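Local coordinates for lambda phage protein with carbohydrate-binding module (Shewanella oneidensis, PDB 2A5Z) that is of unknown function but binds magnesium and, with its jelly-roll fold and carbohydrate-binding module, may recognise carbohydrate, at residues C[107-112]-C[216-221]; C[116-121]-C[189-194]; C[136-141]-C[151-156]; C[195-200]-C[210-215]. All blocks are in the same frame, centred on the assembly; numbering follows the deposited sequence.

Contacts 2 and 4 are two pairings of one antiparallel sheet, separated by the junction of strand 184-191 with strand 197-203, with centres about 10 Å apart. At that junction Lys-190 N lies 2.7 Å from Lys-198 O. Contact 3 belongs to the other large sheet, and Phe-189, Phe-197 and Val-199 pack against its backbone turn. Contact 1 joins two loops beside both sheets: Ser-140 OG is 2.7 Å from Phe-219 O, and Arg-220 NE is 2.9 Å from Asp-195 OD2. No contact is at the magnesium site. The side chain of Phe-112 is about 12 Å from a bound magnesium ion, and that of Ile-138 about 11 Å from the side chain of the ligand Asp-247.

Contact 1. Residues C[107-112]-C[216-221]; sequences MLMAIF and AAMFRA
Arg-220 meets the turn at Met-109 to Phe-112 with the outer edge of its guanidinium, while the end of Met-109, a selenomethionine, covers a face of the same group. CE of Met-109 lies 4.2 Å above the guanidinium plane, over its centre. The bend at chi3 (67°) brings this methyl back over Arg-220, and it also lies 3.8 Å from SE of Met-218. At the edge, NH1 and NH2 both grip Phe-112 O. The bond from NH2 to Phe-112 O is 2.8 Å long, with an angle at hydrogen of 155°, and lies in the carbonyl plane; the one from NH1 to the same oxygen is 3.2 Å and comes from above that plane. NH1 also donates to Met-109 O at 3.1 Å. That oxygen takes the type I turn bond from Phe-112 N as well, and the two donors reach it from opposite faces of its plane. Met-109 N donates to a water that lies near Ala-221 O. Beyond the two segments, Asp-222 and Asp-195 form salt bridges with NH1 and NE. A cation bonded to two carbonyls and paired with two carboxylates would probably stay protonated, polarise the turn's peptides and fix one loop against the other.

Contact 2. Residues C[116-121]-C[189-194]; sequences SELEVT and FKMLTD
Glu-119 and Val-120 pair with Lys-190 and Phe-189 in an antiparallel ladder, the segment axes 4.9 Å apart at closest approach and 172° apart in direction. Val-120 and Phe-189 form the hydrogen-bonded pair: Val-120 N donates to Phe-189 O and Phe-189 N to Val-120 O, at 2.9 and 2.8 Å, so both peptide groups are satisfied across the strands. One step on, Met-191 N gives a nearly straight bond to Leu-118 O (2.8 Å, 171° at hydrogen). Regular pairing stops at Glu-117, where a side chain and a water take over. The ammonium of Lys-190 donates to Glu-117 O at 2.8 Å, tilted from the carbonyl plane. The bend at chi2 (57°) swings CD of Lys-190 toward this end of the ladder, within 3.9 Å of Leu-118 O. The same NZ makes a long salt bridge with Glu-119 OE1, 3.6 Å away. A water donates to both Glu-117 OE2 and Met-191 O, bridging carboxylate and backbone. Ser-116 OG finds its partner in Pro-113 O. On the opposite face from Lys-190, CE of Met-191, a selenomethionine, rests 3.9 Å from Leu-118 CB, and Val-120 and Phe-189 lie on this buried side with Ile-228 and Phe-251 nearby. Strand 119-125 also bonds to strand 245-254 along its other edge. This is the central strand pair of the six-stranded antiparallel sheet, its Lys-190 and Glu-119 face polar and its Val-120 and Phe-189 face packed inward, consistent with one sheet of a jelly-roll sandwich.

Contact 3. Residues C[136-141]-C[151-156]; sequences TVIGST and SGLIIE
Where Gly-139 faces Gly-152, the flat groups are peptide units, joined through their edges; neither segment brings a ring. The ring of Phe-189 comes from the other sheet, its CD1 and CE1 packing on the two glycines and on the carbonyls of Ile-138 and Ser-151. At the edges of the peptides, Ser-140 N donates to Ser-151 O in the carbonyl plane (2.9 Å) and Ser-151 N donates back to Ser-140 O. Ile-138 and Leu-153 exchange a second pair of bonds, Leu-153 N reaching Ile-138 O from 22° out of its plane. Thr-136 and Ile-155 form a third such pair. The carbonyl oxygens also take CA-H...O contacts, the shortest from Gly-139 CA to Ser-151 O at 3.2 Å. At phi/psi near 150/-150° both glycines sit where the backbone turns a corner, with Gly-139 CA 4.4 Å from Gly-152 CA; a CB on either would clash with the opposite chain. Side chains touch lightly: Val-137 CG2 lies 4.3 Å from Ile-154 CG1, and Ser-140 OG packs 3.4 Å from Ser-151 CB while bonding to Phe-219 O. A water donates to Ile-155 O (3.0 Å) and also bonds Thr-136 OG1, which has Thr-232 as a further partner. In this wholly buried contact cohesion comes chiefly from six backbone bonds, which satisfy the polar edges of the peptides while the glycines let the paired strands bend together.

Contact 4. Residues C[195-200]-C[210-215]; sequences DRFKVT and YSYTST
Ser-214 is held by Arg-196 and Phe-197 together. With chi1 at 77°, its OG sits between the backbone N and the carbonyl carbon, where it accepts from Phe-197 N at 3.0 Å and bonds outward to Ala-216 O. Separately, CB of the same serine lies over the face of the Phe-197 ring, a CH-pi contact 3.7 Å from the centroid and 21° off the normal. Phe-197 takes the crowded position at chi1, which puts CG on the Ser-214 side; its CE1 meets the edge of the Tyr-212 ring at CD2, 4.1 Å away. Arg-196 bends at chi3, and NH1 donates to Ser-214 O at 2.8 Å, nearly along the C=O axis and in the guanidinium plane; its NE is in a salt bridge with Asp-194. The lysine differs: Lys-198 runs extended, crossing Thr-213 so that CG and CD each lie 3.5 Å from its OG1. On the other face of the pair, Val-199 CG2 touches Tyr-212 CB at 3.9 Å, while the tyrosine hydroxyl bonds to Glu-172. Backbone bonds keep the register: Val-199 and Tyr-212 bond reciprocally, and Ser-214 N donates to Phe-197 O at 2.8 Å. The segment axes are 4.7 Å apart and 174° from parallel. This is an antiparallel beta hairpin, whose second strand, 208-213, ends the six-stranded sheet within the chain, with Val-199 and Phe-197 turned onto the facing sheet as in a jelly-roll sandwich.

Contact 1. Residues C[107-112]-C[216-221]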
loop_
_atom_site.group_PDB
_atom_site.type_symbol
_atom_site.label_atom_id
_atom_site.label_comp_id
_atom_site.label_asym_id
_atom_site.label_seq_id
_atom_site.Cartn_x
_atom_site.Cartn_y
_atom_site.Cartn_z
HETATM N N MSE C 107 -12.273 6.777 -5.356
HETATM C CA MSE C 107 -11.937 7.549 -4.146
HETATM C C MSE C 107 -13.181 8.275 -3.614
HETATM O O MSE C 107 -14.196 8.394 -4.320
HETATM C CB MSE C 107 -10.785 8.539 -4.425
HETATM C CG MSE C 107 -9.406 7.867 -4.707
HETATM SE SE MSE C 107 -7.981 8.979 -4.759
HETATM C CE MSE C 107 -7.780 9.294 -3.000
ATOM N N LEU C 108 -13.107 8.748 -2.371
ATOM C CA LEU C 108 -14.191 9.522 -1.755
ATOM C C LEU C 108 -14.295 10.922 -2.361
ATOM O O LEU C 108 -13.279 11.541 -2.695
ATOM C CB LEU C 108 -13.980 9.640 -0.236
ATOM C CG LEU C 108 -14.045 8.349 0.581
ATOM C CD1 LEU C 108 -13.317 8.507 1.929
ATOM C CD2 LEU C 108 -15.489 7.860 0.773
HETATM N N MSE C 109 -15.524 11.427 -2.473
HETATM C CA MSE C 109 -15.765 12.753 -3.060
HETATM C C MSE C 109 -15.451 13.909 -2.110
HETATM O O MSE C 109 -15.096 15.007 -2.568
HETATM C CB MSE C 109 -17.201 12.848 -3.594
HETATM C CG MSE C 109 -17.527 11.738 -4.624
HETATM SE SE MSE C 109 -19.092 11.882 -5.521
HETATM C CE MSE C 109 -18.712 13.361 -6.466
ATOM N N ALA C 110 -15.555 13.659 -0.802
ATOM C CA ALA C 110 -15.349 14.697 0.223
ATOM C C ALA C 110 -14.007 15.413 0.110
ATOM O O ALA C 110 -13.895 16.598 0.421
ATOM C CB ALA C 110 -15.512 14.108 1.628
ATOM N N ILE C 111 -12.995 14.679 -0.343
ATOM C CA ILE C 111 -11.645 15.216 -0.456
ATOM C C ILE C 111 -11.398 15.919 -1.793
ATOM O O ILE C 111 -10.347 16.520 -2.001
ATOM C CB ILE C 111 -10.572 14.111 -0.204
ATOM C CG1 ILE C 111 -10.667 13.004 -1.256
ATOM C CG2 ILE C 111 -10.697 13.551 1.230
ATOM C CD1 ILE C 111 -9.452 12.088 -1.304
ATOM N N PHE C 112 -12.366 15.822 -2.705
ATOM C CA PHE C 112 -12.269 16.488 -4.004
ATOM C C PHE C 112 -13.475 17.423 -4.180
ATOM O O PHE C 112 -14.395 17.125 -4.941
ATOM C CB PHE C 112 -12.189 15.472 -5.157
ATOM C CG PHE C 112 -10.996 14.541 -5.083
ATOM C CD1 PHE C 112 -9.693 15.041 -5.096
ATOM C CD2 PHE C 112 -11.181 13.161 -5.012
ATOM C CE1 PHE C 112 -8.589 14.183 -5.023
ATOM C CE2 PHE C 112 -10.090 12.296 -4.952
ATOM C CZ PHE C 112 -8.792 12.803 -4.955
ATOM N N ALA C 216 -26.212 20.462 -15.770
ATOM C CA ALA C 216 -26.400 20.489 -14.331
ATOM C C ALA C 216 -25.172 19.938 -13.609
ATOM O O ALA C 216 -24.314 19.292 -14.226
ATOM C CB ALA C 216 -27.638 19.705 -13.958
ATOM N N ALA C 217 -25.097 20.193 -12.302
ATOM C CA ALA C 217 -23.997 19.699 -11.475
ATOM C C ALA C 217 -24.029 18.174 -11.372
ATOM O O ALA C 217 -25.103 17.566 -11.385
ATOM C CB ALA C 217 -24.052 20.324 -10.099
HETATM N N MSE C 218 -22.845 17.570 -11.267
HETATM C CA MSE C 218 -22.705 16.126 -11.099
HETATM C C MSE C 218 -23.443 15.601 -9.861
HETATM O O MSE C 218 -23.718 16.369 -8.917
HETATM C CB MSE C 218 -21.213 15.748 -11.032
HETATM C CG MSE C 218 -20.503 16.042 -9.691
HETATM SE SE MSE C 218 -18.761 15.515 -9.634
HETATM C CE MSE C 218 -18.021 16.764 -10.678
ATOM N N PHE C 219 -23.767 14.305 -9.864
ATOM C CA PHE C 219 -24.155 13.629 -8.627
ATOM C C PHE C 219 -22.988 13.671 -7.634
ATOM O O PHE C 219 -21.855 13.328 -7.975
ATOM C CB PHE C 219 -24.573 12.162 -8.857
ATOM C CG PHE C 219 -24.615 11.348 -7.577
ATOM C CD1 PHE C 219 -25.531 11.659 -6.567
ATOM C CD2 PHE C 219 -23.714 10.302 -7.367
ATOM C CE1 PHE C 219 -25.557 10.938 -5.373
ATOM C CE2 PHE C 219 -23.734 9.562 -6.182
ATOM C CZ PHE C 219 -24.656 9.881 -5.179
ATOM N N ARG C 220 -23.286 14.074 -6.402
ATOM C CA ARG C 220 -22.281 14.159 -5.360
ATOM C C ARG C 220 -22.870 13.736 -4.023
ATOM O O ARG C 220 -23.962 14.153 -3.669
ATOM C CB ARG C 220 -21.721 15.582 -5.259
ATOM C CG ARG C 220 -20.695 15.760 -4.137
ATOM C CD ARG C 220 -20.158 17.191 -4.040
ATOM N NE ARG C 220 -19.145 17.486 -5.061
ATOM C CZ ARG C 220 -17.846 17.199 -4.953
ATOM N NH1 ARG C 220 -17.366 16.592 -3.877
ATOM N NH2 ARG C 220 -17.023 17.524 -5.932
ATOM N N ALA C 221 -22.138 12.886 -3.310
ATOM C CA ALA C 221 -22.378 12.623 -1.893
ATOM C C ALA C 221 -21.019 12.594 -1.221
ATOM O O ALA C 221 -20.157 11.772 -1.572
ATOM C CB ALA C 221 -23.121 11.313 -1.690
HETATM O O HOH W 1 -17.788 10.006 -1.855
#

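Contact 2. Residues C[116-121]-C[189-194]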
loop_
_atom_site.group_PDB
_atom_site.type_symbol
_atom_site.label_atom_id
_atom_site.label_comp_id
_atom_site.label_asym_id
_atom_site.label_seq_id
_atom_site.Cartn_x
_atom_site.Cartn_y
_atom_site.Cartn_z
ATOM N N SER C 116 -11.288 21.696 -6.455
ATOM C CA SER C 116 -10.135 20.816 -6.678
ATOM C C SER C 116 -9.930 20.474 -8.158
ATOM O O SER C 116 -8.832 20.062 -8.559
ATOM C CB SER C 116 -10.278 19.520 -5.875
ATOM O OG SER C 116 -11.292 18.684 -6.411
ATOM N N GLU C 117 -10.996 20.631 -8.951
ATOM C CA GLU C 117 -10.980 20.340 -10.396
ATOM C C GLU C 117 -10.341 18.982 -10.679
ATOM O O GLU C 117 -9.470 18.848 -11.547
ATOM C CB GLU C 117 -10.263 21.435 -11.181
ATOM C CG GLU C 117 -10.850 22.817 -10.994
ATOM C CD GLU C 117 -10.188 23.853 -11.884
ATOM O OE1 GLU C 117 -9.502 24.753 -11.355
ATOM O OE2 GLU C 117 -10.349 23.766 -13.114
ATOM N N LEU C 118 -10.790 17.985 -9.926
ATOM C CA LEU C 118 -10.336 16.610 -10.067
ATOM C C LEU C 118 -10.428 16.140 -11.516
ATOM O O LEU C 118 -11.417 16.398 -12.220
ATOM C CB LEU C 118 -11.157 15.689 -9.150
ATOM C CG LEU C 118 -10.966 14.170 -9.254
ATOM C CD1 LEU C 118 -9.658 13.726 -8.619
ATOM C CD2 LEU C 118 -12.129 13.420 -8.615
ATOM N N GLU C 119 -9.373 15.460 -11.944
ATOM C CA GLU C 119 -9.315 14.819 -13.241
ATOM C C GLU C 119 -9.106 13.326 -13.028
ATOM O O GLU C 119 -8.190 12.916 -12.317
ATOM C CB GLU C 119 -8.147 15.404 -14.029
ATOM C CG GLU C 119 -8.232 15.224 -15.510
ATOM C CD GLU C 119 -7.207 16.067 -16.227
ATOM O OE1 GLU C 119 -7.216 17.307 -16.048
ATOM O OE2 GLU C 119 -6.377 15.486 -16.955
ATOM N N VAL C 120 -9.974 12.515 -13.619
ATOM C CA VAL C 120 -9.850 11.064 -13.523
ATOM C C VAL C 120 -9.688 10.483 -14.927
ATOM O O VAL C 120 -10.498 10.761 -15.812
ATOM C CB VAL C 120 -11.071 10.417 -12.814
ATOM C CG1 VAL C 120 -10.916 8.877 -12.738
ATOM C CG2 VAL C 120 -11.276 11.014 -11.426
ATOM N N THR C 121 -8.628 9.702 -15.129
ATOM C CA THR C 121 -8.377 9.062 -16.411
ATOM C C THR C 121 -8.397 7.543 -16.253
ATOM O O THR C 121 -7.775 7.014 -15.336
ATOM C CB THR C 121 -7.043 9.526 -17.026
ATOM O OG1 THR C 121 -6.990 10.963 -17.021
ATOM C CG2 THR C 121 -6.908 9.032 -18.464
ATOM N N PHE C 189 -12.508 12.154 -17.162
ATOM C CA PHE C 189 -13.597 12.838 -16.492
ATOM C C PHE C 189 -12.982 14.094 -15.847
ATOM O O PHE C 189 -11.950 14.016 -15.187
ATOM C CB PHE C 189 -14.247 11.894 -15.464
ATOM C CG PHE C 189 -15.276 12.556 -14.573
ATOM C CD1 PHE C 189 -16.630 12.329 -14.772
ATOM C CD2 PHE C 189 -14.881 13.393 -13.522
ATOM C CE1 PHE C 189 -17.587 12.929 -13.947
ATOM C CE2 PHE C 189 -15.823 14.008 -12.699
ATOM C CZ PHE C 189 -17.175 13.774 -12.907
ATOM N N LYS C 190 -13.589 15.255 -16.077
ATOM C CA LYS C 190 -13.041 16.517 -15.568
ATOM C C LYS C 190 -14.075 17.269 -14.729
ATOM O O LYS C 190 -15.134 17.645 -15.224
ATOM C CB LYS C 190 -12.511 17.383 -16.725
ATOM C CG LYS C 190 -11.885 18.734 -16.322
ATOM C CD LYS C 190 -10.731 18.573 -15.338
ATOM C CE LYS C 190 -9.840 19.804 -15.331
ATOM N NZ LYS C 190 -9.010 19.778 -14.102
HETATM N N MSE C 191 -13.756 17.461 -13.453
HETATM C CA MSE C 191 -14.589 18.220 -12.517
HETATM C C MSE C 191 -14.411 19.706 -12.799
HETATM O O MSE C 191 -13.290 20.206 -12.847
HETATM C CB MSE C 191 -14.168 17.883 -11.080
HETATM C CG MSE C 191 -14.927 18.580 -9.944
HETATM SE SE MSE C 191 -14.413 18.023 -8.280
HETATM C CE MSE C 191 -14.957 16.313 -8.282
ATOM N N LEU C 192 -15.520 20.406 -13.000
ATOM C CA LEU C 192 -15.481 21.833 -13.291
ATOM C C LEU C 192 -15.713 22.601 -11.990
ATOM O O LEU C 192 -16.237 22.040 -11.020
ATOM C CB LEU C 192 -16.503 22.194 -14.383
ATOM C CG LEU C 192 -16.423 21.384 -15.694
ATOM C CD1 LEU C 192 -17.538 21.781 -16.665
ATOM C CD2 LEU C 192 -15.080 21.504 -16.399
ATOM N N THR C 193 -15.309 23.870 -11.969
ATOM C CA THR C 193 -15.330 24.686 -10.739
ATOM C C THR C 193 -16.733 24.959 -10.168
ATOM O O THR C 193 -16.858 25.382 -9.012
ATOM C CB THR C 193 -14.578 26.045 -10.916
ATOM O OG1 THR C 193 -15.053 26.719 -12.086
ATOM C CG2 THR C 193 -13.076 25.826 -11.039
ATOM N N ASP C 194 -17.770 24.737 -10.980
ATOM C CA ASP C 194 -19.166 24.842 -10.537
ATOM C C ASP C 194 -19.814 23.469 -10.263
ATOM O O ASP C 194 -21.028 23.374 -10.069
ATOM C CB ASP C 194 -19.993 25.639 -11.550
ATOM C CG ASP C 194 -19.950 25.037 -12.960
ATOM O OD1 ASP C 194 -19.273 24.005 -13.174
ATOM O OD2 ASP C 194 -20.594 25.608 -13.867
HETATM O O HOH W 2 -12.011 22.186 -14.363
#

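Contact 3. Residues C[136-141]-C[151-156]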
loop_
_atom_site.group_PDB
_atom_site.type_symbol
_atom_site.label_atom_id
_atom_site.label_comp_id
_atom_site.label_asym_id
_atom_site.label_seq_id
_atom_site.Cartn_x
_atom_site.Cartn_y
_atom_site.Cartn_z
ATOM N N THR C 136 -21.539 0.380 -16.843
ATOM C CA THR C 136 -20.261 0.916 -16.399
ATOM C C THR C 136 -20.337 2.443 -16.339
ATOM O O THR C 136 -21.011 3.065 -17.160
ATOM C CB THR C 136 -19.119 0.469 -17.351
ATOM O OG1 THR C 136 -19.134 -0.957 -17.458
ATOM C CG2 THR C 136 -17.757 0.901 -16.834
ATOM N N VAL C 137 -19.668 3.032 -15.347
ATOM C CA VAL C 137 -19.593 4.486 -15.200
ATOM C C VAL C 137 -18.150 4.929 -14.943
ATOM O O VAL C 137 -17.442 4.331 -14.135
ATOM C CB VAL C 137 -20.481 5.021 -14.033
ATOM C CG1 VAL C 137 -20.485 6.554 -14.021
ATOM C CG2 VAL C 137 -21.909 4.510 -14.156
ATOM N N ILE C 138 -17.723 5.964 -15.659
ATOM C CA ILE C 138 -16.520 6.703 -15.303
ATOM C C ILE C 138 -17.007 8.074 -14.806
ATOM O O ILE C 138 -17.471 8.905 -15.583
ATOM C CB ILE C 138 -15.493 6.775 -16.476
ATOM C CG1 ILE C 138 -14.945 5.378 -16.787
ATOM C CG2 ILE C 138 -14.317 7.661 -16.111
ATOM C CD1 ILE C 138 -15.060 4.978 -18.247
ATOM N N GLY C 139 -16.940 8.263 -13.493
ATOM C CA GLY C 139 -17.468 9.448 -12.834
ATOM C C GLY C 139 -17.897 9.113 -11.418
ATOM O O GLY C 139 -17.328 8.218 -10.795
ATOM N N SER C 140 -18.897 9.837 -10.914
ATOM C CA SER C 140 -19.434 9.600 -9.580
ATOM C C SER C 140 -20.523 8.540 -9.622
ATOM O O SER C 140 -21.188 8.352 -10.647
ATOM C CB SER C 140 -19.971 10.892 -8.968
ATOM O OG SER C 140 -21.032 11.432 -9.737
ATOM N N THR C 141 -20.702 7.843 -8.507
ATOM C CA THR C 141 -21.626 6.714 -8.459
ATOM C C THR C 141 -21.963 6.303 -7.030
ATOM O O THR C 141 -21.159 6.488 -6.107
ATOM C CB THR C 141 -21.085 5.486 -9.272
ATOM O OG1 THR C 141 -22.044 4.420 -9.244
ATOM C CG2 THR C 141 -19.743 4.988 -8.732
ATOM N N SER C 151 -23.011 9.860 -12.483
ATOM C CA SER C 151 -22.768 11.029 -13.300
ATOM C C SER C 151 -21.379 10.924 -13.948
ATOM O O SER C 151 -20.375 10.723 -13.258
ATOM C CB SER C 151 -22.923 12.288 -12.434
ATOM O OG SER C 151 -22.062 13.309 -12.869
ATOM N N GLY C 152 -21.331 11.026 -15.274
ATOM C CA GLY C 152 -20.063 10.934 -16.002
ATOM C C GLY C 152 -20.267 10.276 -17.350
ATOM O O GLY C 152 -21.305 10.473 -17.982
ATOM N N LEU C 153 -19.277 9.517 -17.812
ATOM C CA LEU C 153 -19.474 8.698 -19.006
ATOM C C LEU C 153 -20.099 7.373 -18.596
ATOM O O LEU C 153 -19.499 6.589 -17.856
ATOM C CB LEU C 153 -18.174 8.457 -19.771
ATOM C CG LEU C 153 -18.387 7.843 -21.168
ATOM C CD1 LEU C 153 -18.718 8.923 -22.206
ATOM C CD2 LEU C 153 -17.180 7.027 -21.607
ATOM N N ILE C 154 -21.317 7.143 -19.066
ATOM C CA ILE C 154 -22.053 5.935 -18.741
ATOM C C ILE C 154 -22.032 5.004 -19.950
ATOM O O ILE C 154 -22.173 5.446 -21.083
ATOM C CB ILE C 154 -23.513 6.266 -18.320
ATOM C CG1 ILE C 154 -23.522 7.154 -17.067
ATOM C CG2 ILE C 154 -24.339 4.976 -18.090
ATOM C CD1 ILE C 154 -24.776 8.034 -16.945
ATOM N N ILE C 155 -21.832 3.715 -19.707
ATOM C CA ILE C 155 -21.851 2.736 -20.779
ATOM C C ILE C 155 -22.892 1.678 -20.443
ATOM O O ILE C 155 -22.719 0.917 -19.498
ATOM C CB ILE C 155 -20.450 2.093 -20.997
ATOM C CG1 ILE C 155 -19.409 3.177 -21.346
ATOM C CG2 ILE C 155 -20.520 0.981 -22.068
ATOM C CD1 ILE C 155 -17.957 2.722 -21.288
ATOM N N GLU C 156 -23.984 1.662 -21.205
ATOM C CA GLU C 156 -24.999 0.615 -21.093
ATOM C C GLU C 156 -24.983 -0.225 -22.361
ATOM O O GLU C 156 -25.185 0.297 -23.461
ATOM C CB GLU C 156 -26.391 1.210 -20.880
ATOM C CG GLU C 156 -26.500 2.059 -19.630
ATOM C CD GLU C 156 -27.886 2.631 -19.415
ATOM O OE1 GLU C 156 -28.580 2.948 -20.409
ATOM O OE2 GLU C 156 -28.279 2.773 -18.242
HETATM O O HOH W 3 -20.853 -1.472 -19.413
#

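Contact 4. Residues C[195-200]-C[210-215]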
loop_
_atom_site.group_PDB
_atom_site.type_symbol
_atom_site.label_atom_id
_atom_site.label_comp_id
_atom_site.label_asym_id
_atom_site.label_seq_id
_atom_site.Cartn_x
_atom_site.Cartn_y
_atom_site.Cartn_z
ATOM N N ASP C 195 -18.986 22.424 -10.250
ATOM C CA ASP C 195 -19.384 21.031 -9.975
ATOM C C ASP C 195 -20.106 20.356 -11.138
ATOM O O ASP C 195 -20.623 19.248 -11.000
ATOM C CB ASP C 195 -20.155 20.869 -8.647
ATOM C CG ASP C 195 -19.706 19.630 -7.847
ATOM O OD1 ASP C 195 -18.597 19.100 -8.094
ATOM O OD2 ASP C 195 -20.460 19.193 -6.947
ATOM N N ARG C 196 -20.128 21.022 -12.287
ATOM C CA ARG C 196 -20.486 20.367 -13.529
ATOM C C ARG C 196 -19.305 19.490 -13.913
ATOM O O ARG C 196 -18.272 19.513 -13.242
ATOM C CB ARG C 196 -20.777 21.389 -14.626
ATOM C CG ARG C 196 -22.002 22.259 -14.372
ATOM C CD ARG C 196 -22.358 23.107 -15.599
ATOM N NE ARG C 196 -21.279 24.004 -16.006
ATOM C CZ ARG C 196 -20.726 24.036 -17.217
ATOM N NH1 ARG C 196 -21.148 23.233 -18.192
ATOM N NH2 ARG C 196 -19.757 24.899 -17.465
ATOM N N PHE C 197 -19.454 18.711 -14.979
ATOM C CA PHE C 197 -18.381 17.835 -15.439
ATOM C C PHE C 197 -18.284 17.792 -16.958
ATOM O O PHE C 197 -19.254 18.071 -17.676
ATOM C CB PHE C 197 -18.555 16.419 -14.882
ATOM C CG PHE C 197 -19.740 15.675 -15.450
ATOM C CD1 PHE C 197 -19.635 14.972 -16.646
ATOM C CD2 PHE C 197 -20.966 15.681 -14.789
ATOM C CE1 PHE C 197 -20.722 14.294 -17.174
ATOM C CE2 PHE C 197 -22.052 14.991 -15.311
ATOM C CZ PHE C 197 -21.930 14.301 -16.506
ATOM N N LYS C 198 -17.098 17.440 -17.433
ATOM C CA LYS C 198 -16.882 17.122 -18.830
ATOM C C LYS C 198 -16.272 15.734 -18.902
ATOM O O LYS C 198 -15.340 15.425 -18.150
ATOM C CB LYS C 198 -15.963 18.159 -19.484
ATOM C CG LYS C 198 -15.651 17.888 -20.955
ATOM C CD LYS C 198 -15.003 19.089 -21.618
ATOM C CE LYS C 198 -15.016 18.910 -23.133
ATOM N NZ LYS C 198 -14.808 20.192 -23.866
ATOM N N VAL C 199 -16.822 14.886 -19.770
ATOM C CA VAL C 199 -16.215 13.582 -20.064
ATOM C C VAL C 199 -15.776 13.515 -21.516
ATOM O O VAL C 199 -16.467 14.015 -22.411
ATOM C CB VAL C 199 -17.134 12.355 -19.751
ATOM C CG1 VAL C 199 -17.202 12.102 -18.250
ATOM C CG2 VAL C 199 -18.523 12.528 -20.349
ATOM N N THR C 200 -14.621 12.902 -21.739
ATOM C CA THR C 200 -14.107 12.717 -23.089
ATOM C C THR C 200 -13.665 11.281 -23.265
ATOM O O THR C 200 -12.904 10.754 -22.445
ATOM C CB THR C 200 -12.940 13.675 -23.388
ATOM O OG1 THR C 200 -13.363 15.015 -23.133
ATOM C CG2 THR C 200 -12.498 13.562 -24.844
ATOM N N TYR C 210 -15.433 11.187 -28.631
ATOM C CA TYR C 210 -16.689 11.675 -28.088
ATOM C C TYR C 210 -16.382 12.577 -26.900
ATOM O O TYR C 210 -15.441 12.310 -26.158
ATOM C CB TYR C 210 -17.529 10.475 -27.625
ATOM C CG TYR C 210 -18.823 10.820 -26.925
ATOM C CD1 TYR C 210 -19.994 11.030 -27.652
ATOM C CD2 TYR C 210 -18.881 10.926 -25.526
ATOM C CE1 TYR C 210 -21.195 11.342 -27.010
ATOM C CE2 TYR C 210 -20.079 11.230 -24.871
ATOM C CZ TYR C 210 -21.231 11.439 -25.623
ATOM O OH TYR C 210 -22.416 11.738 -24.993
ATOM N N SER C 211 -17.170 13.634 -26.717
ATOM C CA SER C 211 -17.151 14.378 -25.452
ATOM C C SER C 211 -18.534 14.908 -25.078
ATOM O O SER C 211 -19.375 15.165 -25.943
ATOM C CB SER C 211 -16.117 15.512 -25.464
ATOM O OG SER C 211 -16.632 16.657 -26.116
ATOM N N TYR C 212 -18.754 15.060 -23.776
ATOM C CA TYR C 212 -19.992 15.620 -23.245
ATOM C C TYR C 212 -19.662 16.530 -22.072
ATOM O O TYR C 212 -18.887 16.146 -21.204
ATOM C CB TYR C 212 -20.926 14.497 -22.783
ATOM C CG TYR C 212 -22.230 14.980 -22.197
ATOM C CD1 TYR C 212 -23.293 15.323 -23.024
ATOM C CD2 TYR C 212 -22.405 15.088 -20.812
ATOM C CE1 TYR C 212 -24.498 15.774 -22.500
ATOM C CE2 TYR C 212 -23.619 15.533 -20.274
ATOM C CZ TYR C 212 -24.657 15.874 -21.138
ATOM O OH TYR C 212 -25.866 16.315 -20.649
ATOM N N THR C 213 -20.238 17.734 -22.068
ATOM C CA THR C 213 -20.171 18.647 -20.926
ATOM C C THR C 213 -21.569 18.795 -20.322
ATOM O O THR C 213 -22.525 19.140 -21.021
ATOM C CB THR C 213 -19.631 20.048 -21.331
ATOM O OG1 THR C 213 -18.377 19.899 -21.997
ATOM C CG2 THR C 213 -19.413 20.931 -20.102
ATOM N N SER C 214 -21.686 18.532 -19.024
ATOM C CA SER C 214 -22.984 18.591 -18.354
ATOM C C SER C 214 -23.575 20.011 -18.275
ATOM O O SER C 214 -22.846 21.007 -18.305
ATOM C CB SER C 214 -22.904 17.942 -16.966
ATOM O OG SER C 214 -22.286 18.797 -16.020
ATOM N N THR C 215 -24.903 20.081 -18.202
ATOM C CA THR C 215 -25.619 21.327 -17.955
ATOM C C THR C 215 -25.771 21.516 -16.449
ATOM O O THR C 215 -25.483 22.588 -15.916
ATOM C CB THR C 215 -27.007 21.333 -18.652
ATOM O OG1 THR C 215 -26.828 21.317 -20.076
ATOM C CG2 THR C 215 -27.812 22.576 -18.278
#